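Local coordinates for early 35 kDa protein (Autographa californica nucleopolyhedrovirus, PDB 1P35) that inhibits caspases, so blocking the apoptotic response of the infected insect cell, and also suppresses the host antiviral RNA interference, at residues V28-I33 against N61-I66; T39-M44 against V151-P156; S54-N59 against S167-P172. All blocks are in the same frame, centred on the assembly; numbering follows the deposited sequence.

Contact 1: V28-I33 against N61-I66; sequences VYINKI and NLRDRI. With PO4 (phosphate ion), chain E.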
loop_
_atom_site.group_PDB
_atom_site.type_symbol
_atom_site.label_atom_id
_atom_site.label_comp_id
_atom_site.label_asym_id
_atom_site.label_seq_id
_atom_site.Cartn_x
_atom_site.Cartn_y
_atom_site.Cartn_z
ATOM N N VAL A 28 -16.652 -9.495 4.739
ATOM C CA VAL A 28 -15.218 -9.455 4.894
ATOM C C VAL A 28 -15.101 -8.729 6.231
ATOM O O VAL A 28 -15.733 -7.660 6.478
ATOM C CB VAL A 28 -14.502 -8.694 3.748
ATOM C CG1 VAL A 28 -13.026 -8.485 4.133
ATOM C CG2 VAL A 28 -14.478 -9.542 2.496
ATOM N N TYR A 29 -14.332 -9.333 7.126
ATOM C CA TYR A 29 -14.253 -8.802 8.464
ATOM C C TYR A 29 -12.782 -8.970 8.836
ATOM O O TYR A 29 -12.257 -10.098 8.808
ATOM C CB TYR A 29 -15.187 -9.629 9.404
ATOM C CG TYR A 29 -15.354 -9.018 10.805
ATOM C CD1 TYR A 29 -14.322 -9.097 11.711
ATOM C CD2 TYR A 29 -16.515 -8.303 11.181
ATOM C CE1 TYR A 29 -14.383 -8.502 12.951
ATOM C CE2 TYR A 29 -16.605 -7.670 12.467
ATOM C CZ TYR A 29 -15.494 -7.794 13.347
ATOM O OH TYR A 29 -15.440 -7.240 14.621
ATOM N N ILE A 30 -12.150 -7.842 9.177
ATOM C CA ILE A 30 -10.731 -7.767 9.510
ATOM C C ILE A 30 -10.551 -6.959 10.799
ATOM O O ILE A 30 -11.205 -5.884 11.003
ATOM C CB ILE A 30 -9.939 -6.966 8.401
ATOM C CG1 ILE A 30 -9.947 -7.695 7.085
ATOM C CG2 ILE A 30 -8.485 -6.730 8.791
ATOM C CD1 ILE A 30 -10.366 -6.708 5.934
ATOM N N ASN A 31 -9.694 -7.464 11.686
ATOM C CA ASN A 31 -9.402 -6.674 12.896
ATOM C C ASN A 31 -7.985 -6.939 13.367
ATOM O O ASN A 31 -7.268 -7.736 12.760
ATOM C CB ASN A 31 -10.410 -6.928 14.046
ATOM C CG ASN A 31 -10.342 -8.337 14.640
ATOM O OD1 ASN A 31 -9.438 -9.137 14.349
ATOM N ND2 ASN A 31 -11.337 -8.655 15.470
ATOM N N LYS A 32 -7.572 -6.255 14.425
ATOM C CA LYS A 32 -6.234 -6.458 14.958
ATOM C C LYS A 32 -6.197 -6.659 16.449
ATOM O O LYS A 32 -6.456 -5.728 17.225
ATOM C CB LYS A 32 -5.326 -5.305 14.539
ATOM C CG LYS A 32 -3.854 -5.500 14.881
ATOM C CD LYS A 32 -2.985 -4.418 14.243
ATOM C CE LYS A 32 -3.185 -4.410 12.726
ATOM N NZ LYS A 32 -2.325 -3.440 12.027
ATOM N N ILE A 33 -5.862 -7.873 16.861
ATOM C CA ILE A 33 -5.800 -8.223 18.300
ATOM C C ILE A 33 -4.415 -8.049 18.931
ATOM O O ILE A 33 -3.413 -8.492 18.396
ATOM C CB ILE A 33 -6.331 -9.679 18.513
ATOM C CG1 ILE A 33 -7.815 -9.701 18.126
ATOM C CG2 ILE A 33 -6.123 -10.149 19.989
ATOM C CD1 ILE A 33 -8.492 -11.053 18.152
ATOM N N ASN A 61 -4.702 -6.996 -0.752
ATOM C CA ASN A 61 -4.858 -5.578 -0.588
ATOM C C ASN A 61 -6.203 -5.071 -0.266
ATOM O O ASN A 61 -6.343 -3.854 -0.050
ATOM C CB ASN A 61 -4.384 -4.832 -1.811
ATOM C CG ASN A 61 -2.973 -4.530 -1.709
ATOM O OD1 ASN A 61 -2.416 -4.663 -0.617
ATOM N ND2 ASN A 61 -2.355 -4.095 -2.813
ATOM N N LEU A 62 -7.185 -5.975 -0.231
ATOM C CA LEU A 62 -8.558 -5.560 0.045
ATOM C C LEU A 62 -8.739 -4.690 1.298
ATOM O O LEU A 62 -9.499 -3.701 1.299
ATOM C CB LEU A 62 -9.460 -6.766 0.164
ATOM C CG LEU A 62 -10.935 -6.335 0.209
ATOM C CD1 LEU A 62 -11.200 -5.430 -0.997
ATOM C CD2 LEU A 62 -11.862 -7.561 0.144
ATOM N N ARG A 63 -8.036 -5.087 2.350
ATOM C CA ARG A 63 -8.080 -4.436 3.617
ATOM C C ARG A 63 -7.878 -2.923 3.488
ATOM O O ARG A 63 -8.683 -2.136 3.970
ATOM C CB ARG A 63 -6.981 -5.003 4.527
ATOM C CG ARG A 63 -6.812 -4.104 5.779
ATOM C CD ARG A 63 -5.620 -4.439 6.674
ATOM N NE ARG A 63 -5.604 -3.687 7.946
ATOM C CZ ARG A 63 -5.404 -2.372 8.080
ATOM N NH1 ARG A 63 -5.191 -1.609 7.016
ATOM N NH2 ARG A 63 -5.432 -1.809 9.290
ATOM N N ASP A 64 -6.781 -2.533 2.844
ATOM C CA ASP A 64 -6.446 -1.131 2.680
ATOM C C ASP A 64 -7.349 -0.438 1.664
ATOM O O ASP A 64 -7.531 0.773 1.730
ATOM C CB ASP A 64 -4.963 -0.950 2.273
ATOM C CG ASP A 64 -3.987 -1.201 3.431
ATOM O OD1 ASP A 64 -4.388 -1.052 4.602
ATOM O OD2 ASP A 64 -2.810 -1.505 3.173
ATOM N N ARG A 65 -7.910 -1.187 0.722
ATOM C CA ARG A 65 -8.787 -0.554 -0.248
ATOM C C ARG A 65 -10.124 -0.234 0.426
ATOM O O ARG A 65 -10.736 0.770 0.104
ATOM C CB ARG A 65 -9.041 -1.422 -1.510
ATOM C CG ARG A 65 -7.848 -1.586 -2.438
ATOM C CD ARG A 65 -8.299 -1.911 -3.888
ATOM N NE ARG A 65 -9.046 -3.154 -3.991
ATOM C CZ ARG A 65 -8.530 -4.355 -3.744
ATOM N NH1 ARG A 65 -7.267 -4.463 -3.382
ATOM N NH2 ARG A 65 -9.272 -5.441 -3.852
ATOM N N ILE A 66 -10.583 -1.086 1.343
ATOM C CA ILE A 66 -11.846 -0.813 2.035
ATOM C C ILE A 66 -11.617 0.487 2.838
ATOM O O ILE A 66 -12.292 1.476 2.670
ATOM C CB ILE A 66 -12.197 -1.954 3.012
ATOM C CG1 ILE A 66 -12.496 -3.242 2.213
ATOM C CG2 ILE A 66 -13.432 -1.563 3.858
ATOM C CD1 ILE A 66 -12.566 -4.443 3.084
HETATM P P PO4 E . -12.502 -3.800 -5.459
HETATM O O1 PO4 E . -12.168 -5.145 -4.832
HETATM O O2 PO4 E . -13.904 -3.381 -5.061
HETATM O O3 PO4 E . -11.539 -2.723 -4.990
HETATM O O4 PO4 E . -12.351 -3.970 -6.967
#
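Val28 and Ile30 of strand 24-33 meet Leu62, Arg63 and Ile66 in the first turn of helix 62-74, a helix packed across a β-sheet. The two short axes run almost perpendicular, at 93°, and approach to 10.1 Å, a separation filled by side chains and not bridged by any hydrogen bond.

Apolar contacts carry the interface. Val28 and Leu62 meet tip to tip, CG2 of Val28 lying 4.0 Å from CD2 of Leu62, while the other methyl of Val28, CG1, faces CD1 of Ile66. CG1 of Ile30 is anti to the carbonyl carbon (chi1 -66°) and carries CD1, which lies 4.0 Å from CA of Arg63 and also touches CD1 of Ile66. Ile14 of the adjacent strand 10-21 packs on Ile66 as well.

Charged groups lie at the margins. Lys32 NZ comes within 4.5 Å of Arg63 NH2, a pairing of like charges that would probably be unfavourable by itself; Arg63 NH1 forms a salt bridge with Asp64 OD1 at 2.6 Å, though its hydrogen bond is strongly bent and weak, and Asp64 OD2 has Lys93 as a second partner.

Arg65 instead holds a phosphate ion, probably from the crystallisation liquor, through two nearly straight bonds: NE to O3 at 2.7 Å and NH2 to O1 at 3.1 Å, with the phosphorus in the plane of the guanidinium, at its edge.

Contact 2: T39-M44 against V151-P156; sequences TKPVLM and VCVLKP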
loop_
_atom_site.group_PDB
_atom_site.type_symbol
_atom_site.label_atom_id
_atom_site.label_comp_id
_atom_site.label_asym_id
_atom_site.label_seq_id
_atom_site.Cartn_x
_atom_site.Cartn_y
_atom_site.Cartn_z
ATOM N N THR A 39 -3.201 -18.640 25.788
ATOM C CA THR A 39 -2.874 -20.050 25.586
ATOM C C THR A 39 -4.065 -20.764 24.918
ATOM O O THR A 39 -3.911 -21.846 24.357
ATOM C CB THR A 39 -2.520 -20.722 26.933
ATOM O OG1 THR A 39 -3.629 -20.597 27.825
ATOM C CG2 THR A 39 -1.314 -20.034 27.562
ATOM N N LYS A 40 -5.242 -20.147 24.971
ATOM C CA LYS A 40 -6.454 -20.706 24.334
ATOM C C LYS A 40 -6.939 -19.811 23.188
ATOM O O LYS A 40 -6.518 -18.670 23.063
ATOM C CB LYS A 40 -7.551 -20.898 25.380
ATOM C CG LYS A 40 -7.113 -21.939 26.408
ATOM C CD LYS A 40 -8.056 -22.053 27.589
ATOM C CE LYS A 40 -7.588 -23.175 28.531
ATOM N NZ LYS A 40 -8.543 -23.281 29.673
ATOM N N PRO A 41 -7.801 -20.332 22.310
ATOM C CA PRO A 41 -8.250 -19.464 21.220
ATOM C C PRO A 41 -9.180 -18.298 21.613
ATOM O O PRO A 41 -9.786 -18.253 22.712
ATOM C CB PRO A 41 -8.941 -20.440 20.272
ATOM C CG PRO A 41 -8.361 -21.857 20.728
ATOM C CD PRO A 41 -8.413 -21.670 22.190
ATOM N N VAL A 42 -9.245 -17.343 20.693
ATOM C CA VAL A 42 -10.110 -16.187 20.807
ATOM C C VAL A 42 -11.361 -16.661 20.041
ATOM O O VAL A 42 -11.251 -17.188 18.926
ATOM C CB VAL A 42 -9.501 -14.955 20.056
ATOM C CG1 VAL A 42 -10.500 -13.808 20.029
ATOM C CG2 VAL A 42 -8.193 -14.529 20.705
ATOM N N LEU A 43 -12.526 -16.521 20.657
ATOM C CA LEU A 43 -13.788 -16.871 20.011
ATOM C C LEU A 43 -14.503 -15.529 19.738
ATOM O O LEU A 43 -14.930 -14.843 20.671
ATOM C CB LEU A 43 -14.662 -17.724 20.939
ATOM C CG LEU A 43 -13.918 -18.849 21.673
ATOM C CD1 LEU A 43 -14.879 -19.796 22.378
ATOM C CD2 LEU A 43 -13.071 -19.612 20.656
ATOM N N MET A 44 -14.556 -15.121 18.477
ATOM C CA MET A 44 -15.250 -13.896 18.133
ATOM C C MET A 44 -16.570 -14.301 17.477
ATOM O O MET A 44 -16.585 -15.109 16.567
ATOM C CB MET A 44 -14.426 -13.049 17.169
ATOM C CG MET A 44 -15.204 -11.838 16.647
ATOM S SD MET A 44 -14.271 -10.613 15.682
ATOM C CE MET A 44 -13.823 -11.522 14.169
ATOM N N VAL A 151 -19.252 -17.863 14.024
ATOM C CA VAL A 151 -18.367 -18.206 15.155
ATOM C C VAL A 151 -16.959 -18.228 14.574
ATOM O O VAL A 151 -16.645 -19.051 13.716
ATOM C CB VAL A 151 -18.739 -19.596 15.714
ATOM C CG1 VAL A 151 -17.799 -19.972 16.846
ATOM C CG2 VAL A 151 -20.236 -19.615 16.162
ATOM N N CYS A 152 -16.123 -17.301 15.017
ATOM C CA CYS A 152 -14.780 -17.162 14.469
ATOM C C CYS A 152 -13.698 -17.542 15.472
ATOM O O CYS A 152 -13.634 -16.956 16.542
ATOM C CB CYS A 152 -14.661 -15.732 13.994
ATOM S SG CYS A 152 -16.185 -15.290 12.954
ATOM N N VAL A 153 -12.860 -18.530 15.143
ATOM C CA VAL A 153 -11.845 -18.981 16.101
ATOM C C VAL A 153 -10.456 -18.557 15.678
ATOM O O VAL A 153 -10.093 -18.678 14.527
ATOM C CB VAL A 153 -11.816 -20.529 16.305
ATOM C CG1 VAL A 153 -10.787 -20.871 17.392
ATOM C CG2 VAL A 153 -13.206 -21.066 16.715
ATOM N N LEU A 154 -9.695 -18.008 16.618
ATOM C CA LEU A 154 -8.357 -17.579 16.306
ATOM C C LEU A 154 -7.400 -18.405 17.136
ATOM O O LEU A 154 -7.389 -18.283 18.356
ATOM C CB LEU A 154 -8.187 -16.094 16.633
ATOM C CG LEU A 154 -6.853 -15.477 16.196
ATOM C CD1 LEU A 154 -6.749 -15.615 14.693
ATOM C CD2 LEU A 154 -6.781 -13.965 16.589
ATOM N N LYS A 155 -6.621 -19.264 16.473
ATOM C CA LYS A 155 -5.633 -20.089 17.158
ATOM C C LYS A 155 -4.720 -19.126 17.903
ATOM O O LYS A 155 -4.389 -18.079 17.376
ATOM C CB LYS A 155 -4.831 -20.920 16.141
ATOM C CG LYS A 155 -5.651 -21.992 15.384
ATOM C CD LYS A 155 -4.791 -22.909 14.464
ATOM C CE LYS A 155 -5.628 -24.032 13.814
ATOM N NZ LYS A 155 -4.823 -24.987 12.977
ATOM N N PRO A 156 -4.298 -19.472 19.131
ATOM C CA PRO A 156 -3.427 -18.734 20.064
ATOM C C PRO A 156 -1.983 -18.336 19.736
ATOM O O PRO A 156 -1.451 -17.372 20.331
ATOM C CB PRO A 156 -3.476 -19.598 21.320
ATOM C CG PRO A 156 -3.583 -20.960 20.741
ATOM C CD PRO A 156 -4.725 -20.724 19.774
#
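SG of Cys152 is anti to its own carbonyl carbon (chi1 -48°), beside its backbone N, and in that position lies 3.6 Å from O of Met44; CG1 of Val153 is anti to the backbone N (chi1 -176°) and carries the contacts of that side chain with Leu43 and Pro41. Met44 and Cys152 lie next to each other on one face of the sheet, their CB atoms 4.2 Å apart. Val42 and Leu154 form the other hydrogen-bonded pair, with a CB to CB distance of 3.8 Å.

Both pairs belong to an antiparallel β-strand pairing between strands 42-48 and 148-154; the axes of 42-44 and 151-154 run 158° apart. Each pair is closed by two backbone bonds, the shortest from Cys152 N to Met44 O at 2.7 Å. Tyr100 of strand 98-106 packs on Met44, Cys152 and Leu154.

Leu43 and Val153, the non-hydrogen-bonded pair between them, send their side chains to the opposite face, where they run alongside one another in the same direction. Here CD2 of Leu43 touches CG1 of Val153 at 4.2 Å. The same CG1 is pressed to 3.4 Å from CB of Pro41, a close approach for two carbons.

Beyond the strand ends, the rings of Pro41 and Pro156 are also neighbours, CG of Pro41 being 3.9 Å from CD of Pro156, while CB of Pro156 rests on the carbonyl oxygen of Lys40 at 3.6 Å.

Contact 3: S54-N59 against S167-P172; sequences SVTRKN and SFEYNP. With PO4 (phosphate ion), chain D.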
loop_
_atom_site.group_PDB
_atom_site.type_symbol
_atom_site.label_atom_id
_atom_site.label_comp_id
_atom_site.label_asym_id
_atom_site.label_seq_id
_atom_site.Cartn_x
_atom_site.Cartn_y
_atom_site.Cartn_z
ATOM N N SER A 54 -20.064 -20.599 2.350
ATOM C CA SER A 54 -18.674 -20.968 2.136
ATOM C C SER A 54 -17.778 -19.801 2.517
ATOM O O SER A 54 -18.257 -18.691 2.640
ATOM C CB SER A 54 -18.422 -21.415 0.700
ATOM O OG SER A 54 -18.779 -20.431 -0.223
ATOM N N VAL A 55 -16.501 -20.077 2.767
ATOM C CA VAL A 55 -15.552 -19.035 3.126
ATOM C C VAL A 55 -14.887 -18.636 1.843
ATOM O O VAL A 55 -14.740 -19.448 0.939
ATOM C CB VAL A 55 -14.439 -19.551 4.040
ATOM C CG1 VAL A 55 -14.981 -19.838 5.447
ATOM C CG2 VAL A 55 -13.887 -20.836 3.432
ATOM N N THR A 56 -14.446 -17.398 1.765
ATOM C CA THR A 56 -13.801 -16.985 0.549
ATOM C C THR A 56 -12.379 -16.529 0.861
ATOM O O THR A 56 -11.970 -16.503 2.022
ATOM C CB THR A 56 -14.624 -15.872 -0.114
ATOM O OG1 THR A 56 -14.787 -14.768 0.804
ATOM C CG2 THR A 56 -15.980 -16.402 -0.484
ATOM N N ARG A 57 -11.612 -16.246 -0.177
ATOM C CA ARG A 57 -10.233 -15.762 -0.037
ATOM C C ARG A 57 -10.201 -14.472 -0.836
ATOM O O ARG A 57 -10.636 -14.431 -1.994
ATOM C CB ARG A 57 -9.224 -16.778 -0.612
ATOM C CG ARG A 57 -7.693 -16.407 -0.517
ATOM C CD ARG A 57 -7.223 -16.171 0.915
ATOM N NE ARG A 57 -5.761 -16.158 1.100
ATOM C CZ ARG A 57 -4.896 -15.275 0.590
ATOM N NH1 ARG A 57 -5.296 -14.275 -0.188
ATOM N NH2 ARG A 57 -3.606 -15.381 0.893
ATOM N N LYS A 58 -9.739 -13.400 -0.200
ATOM C CA LYS A 58 -9.657 -12.114 -0.876
ATOM C C LYS A 58 -8.205 -11.823 -1.141
ATOM O O LYS A 58 -7.321 -12.435 -0.528
ATOM C CB LYS A 58 -10.271 -10.998 -0.008
ATOM C CG LYS A 58 -11.605 -11.369 0.588
ATOM C CD LYS A 58 -12.643 -11.857 -0.442
ATOM C CE LYS A 58 -12.954 -10.828 -1.496
ATOM N NZ LYS A 58 -13.977 -11.380 -2.427
ATOM N N ASN A 59 -7.963 -10.862 -2.031
ATOM C CA ASN A 59 -6.597 -10.481 -2.397
ATOM C C ASN A 59 -5.963 -9.758 -1.213
ATOM O O ASN A 59 -6.680 -9.218 -0.368
ATOM C CB ASN A 59 -6.628 -9.622 -3.678
ATOM C CG ASN A 59 -7.097 -8.181 -3.442
ATOM O OD1 ASN A 59 -6.367 -7.375 -2.876
ATOM N ND2 ASN A 59 -8.287 -7.856 -3.909
ATOM N N SER A 167 -13.518 -14.020 5.705
ATOM C CA SER A 167 -14.485 -13.624 4.708
ATOM C C SER A 167 -15.314 -14.853 4.344
ATOM O O SER A 167 -14.815 -15.960 4.338
ATOM C CB SER A 167 -13.802 -13.022 3.472
ATOM O OG SER A 167 -12.777 -13.862 2.966
ATOM N N PHE A 168 -16.586 -14.653 4.041
ATOM C CA PHE A 168 -17.420 -15.777 3.713
ATOM C C PHE A 168 -18.690 -15.271 3.021
ATOM O O PHE A 168 -19.020 -14.073 3.109
ATOM C CB PHE A 168 -17.733 -16.574 5.012
ATOM C CG PHE A 168 -18.526 -15.767 6.062
ATOM C CD1 PHE A 168 -19.833 -15.349 5.807
ATOM C CD2 PHE A 168 -17.922 -15.369 7.255
ATOM C CE1 PHE A 168 -20.530 -14.523 6.729
ATOM C CE2 PHE A 168 -18.589 -14.560 8.179
ATOM C CZ PHE A 168 -19.904 -14.131 7.904
ATOM N N GLU A 169 -19.352 -16.158 2.280
ATOM C CA GLU A 169 -20.613 -15.808 1.645
ATOM C C GLU A 169 -21.742 -16.409 2.460
ATOM O O GLU A 169 -21.611 -17.488 3.040
ATOM C CB GLU A 169 -20.710 -16.342 0.218
ATOM C CG GLU A 169 -20.001 -15.482 -0.785
ATOM C CD GLU A 169 -19.878 -16.144 -2.127
ATOM O OE1 GLU A 169 -20.877 -16.719 -2.573
ATOM O OE2 GLU A 169 -18.802 -16.069 -2.748
ATOM N N TYR A 170 -22.844 -15.693 2.530
ATOM C CA TYR A 170 -23.990 -16.208 3.247
ATOM C C TYR A 170 -25.270 -15.878 2.452
ATOM O O TYR A 170 -25.247 -15.078 1.475
ATOM C CB TYR A 170 -24.043 -15.632 4.669
ATOM C CG TYR A 170 -24.175 -14.118 4.728
ATOM C CD1 TYR A 170 -23.149 -13.288 4.307
ATOM C CD2 TYR A 170 -25.341 -13.519 5.222
ATOM C CE1 TYR A 170 -23.284 -11.879 4.373
ATOM C CE2 TYR A 170 -25.483 -12.121 5.289
ATOM C CZ TYR A 170 -24.476 -11.318 4.862
ATOM O OH TYR A 170 -24.722 -9.977 4.738
ATOM N N ASN A 171 -26.365 -16.505 2.866
ATOM C CA ASN A 171 -27.687 -16.341 2.244
ATOM C C ASN A 171 -28.621 -15.608 3.214
ATOM O O ASN A 171 -29.256 -16.219 4.060
ATOM C CB ASN A 171 -28.203 -17.728 1.900
ATOM C CG ASN A 171 -27.315 -18.399 0.913
ATOM O OD1 ASN A 171 -26.726 -19.450 1.178
ATOM N ND2 ASN A 171 -27.157 -17.755 -0.257
ATOM N N PRO A 172 -28.780 -14.294 3.034
ATOM C CA PRO A 172 -29.617 -13.413 3.875
ATOM C C PRO A 172 -31.060 -13.868 4.021
ATOM O O PRO A 172 -31.718 -14.215 3.037
ATOM C CB PRO A 172 -29.536 -12.060 3.158
ATOM C CG PRO A 172 -28.267 -12.173 2.329
ATOM C CD PRO A 172 -28.309 -13.576 1.836
HETATM P P PO4 D . -13.620 -8.417 -4.903
HETATM O O1 PO4 D . -14.659 -9.251 -4.165
HETATM O O2 PO4 D . -12.850 -9.329 -5.838
HETATM O O3 PO4 D . -14.292 -7.313 -5.709
HETATM O O4 PO4 D . -12.719 -7.782 -3.880
#
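Val55 and Phe168 approach to 3.8 Å between their CA atoms, a non-hydrogen-bonded pair in the antiparallel pairing of strands 52-55 and 164-170, flanked by the bonds Glu169 N to Ser54 O and Thr56 N to Ser167 O, the second of them straight at the hydrogen (164°) although its donor is tilted 54° above the carbonyl plane of Ser167.

Among the side chains, Ser167 is the focus. Its OG sits between its own backbone N and carbonyl carbon (chi1 51°), and there it lies near both oxygens of Thr56, 2.9 Å from the carbonyl O, where the geometry allows only a weak bond, and 3.1 Å from OG1. The methyl CG2 of Thr56 meets the other strand at Glu169 OE2, 3.6 Å away, the two side chains crossing at about a right angle. Lys58 lays CG against Ser167 OG at 3.6 Å, then bends at both chi2 and chi3 before its NZ reaches O1 of a bound phosphate ion at 2.8 Å. Outside the two segments, the other carboxylate oxygen of Glu169 pairs with Arg53, and the phosphate, probably from the crystallisation liquor, is also held by Arg16 and by Arg79 of the second subunit.

OE2 of Glu26 meets both Thr56 OG1, in a hydrogen bond, and Lys58 NZ, in a salt bridge. This acidic group would therefore probably offset part of the positive charge gathered around the phosphate, and it probably helps to position the Thr56 hydroxyl that meets Ser167.

In the fold
The three contacts interlock along the chain: the first segments follow in the order 28-33, 39-44 and 54-59, before 61-66, 151-156 and 167-172, so every pair of contacts crosses. Their centres lie about 14 Å (1 and 3) to about 19 Å (2 and 3) apart. Strand 24-33 of contact 1 pairs directly with strand 164-170 of contact 3, and Val28 packs on Ser167 and Lys58. Contacts 1 and 2 meet where Tyr29 and Ile33 touch Met44, Val42 and Leu154. Contacts 2 and 3 do not touch, though strand 98-106 pairs with both 148-154 and 164-170. Contacts 1 and 3 also reach the second subunit, thus linking this β-rich framework to the dimer interface.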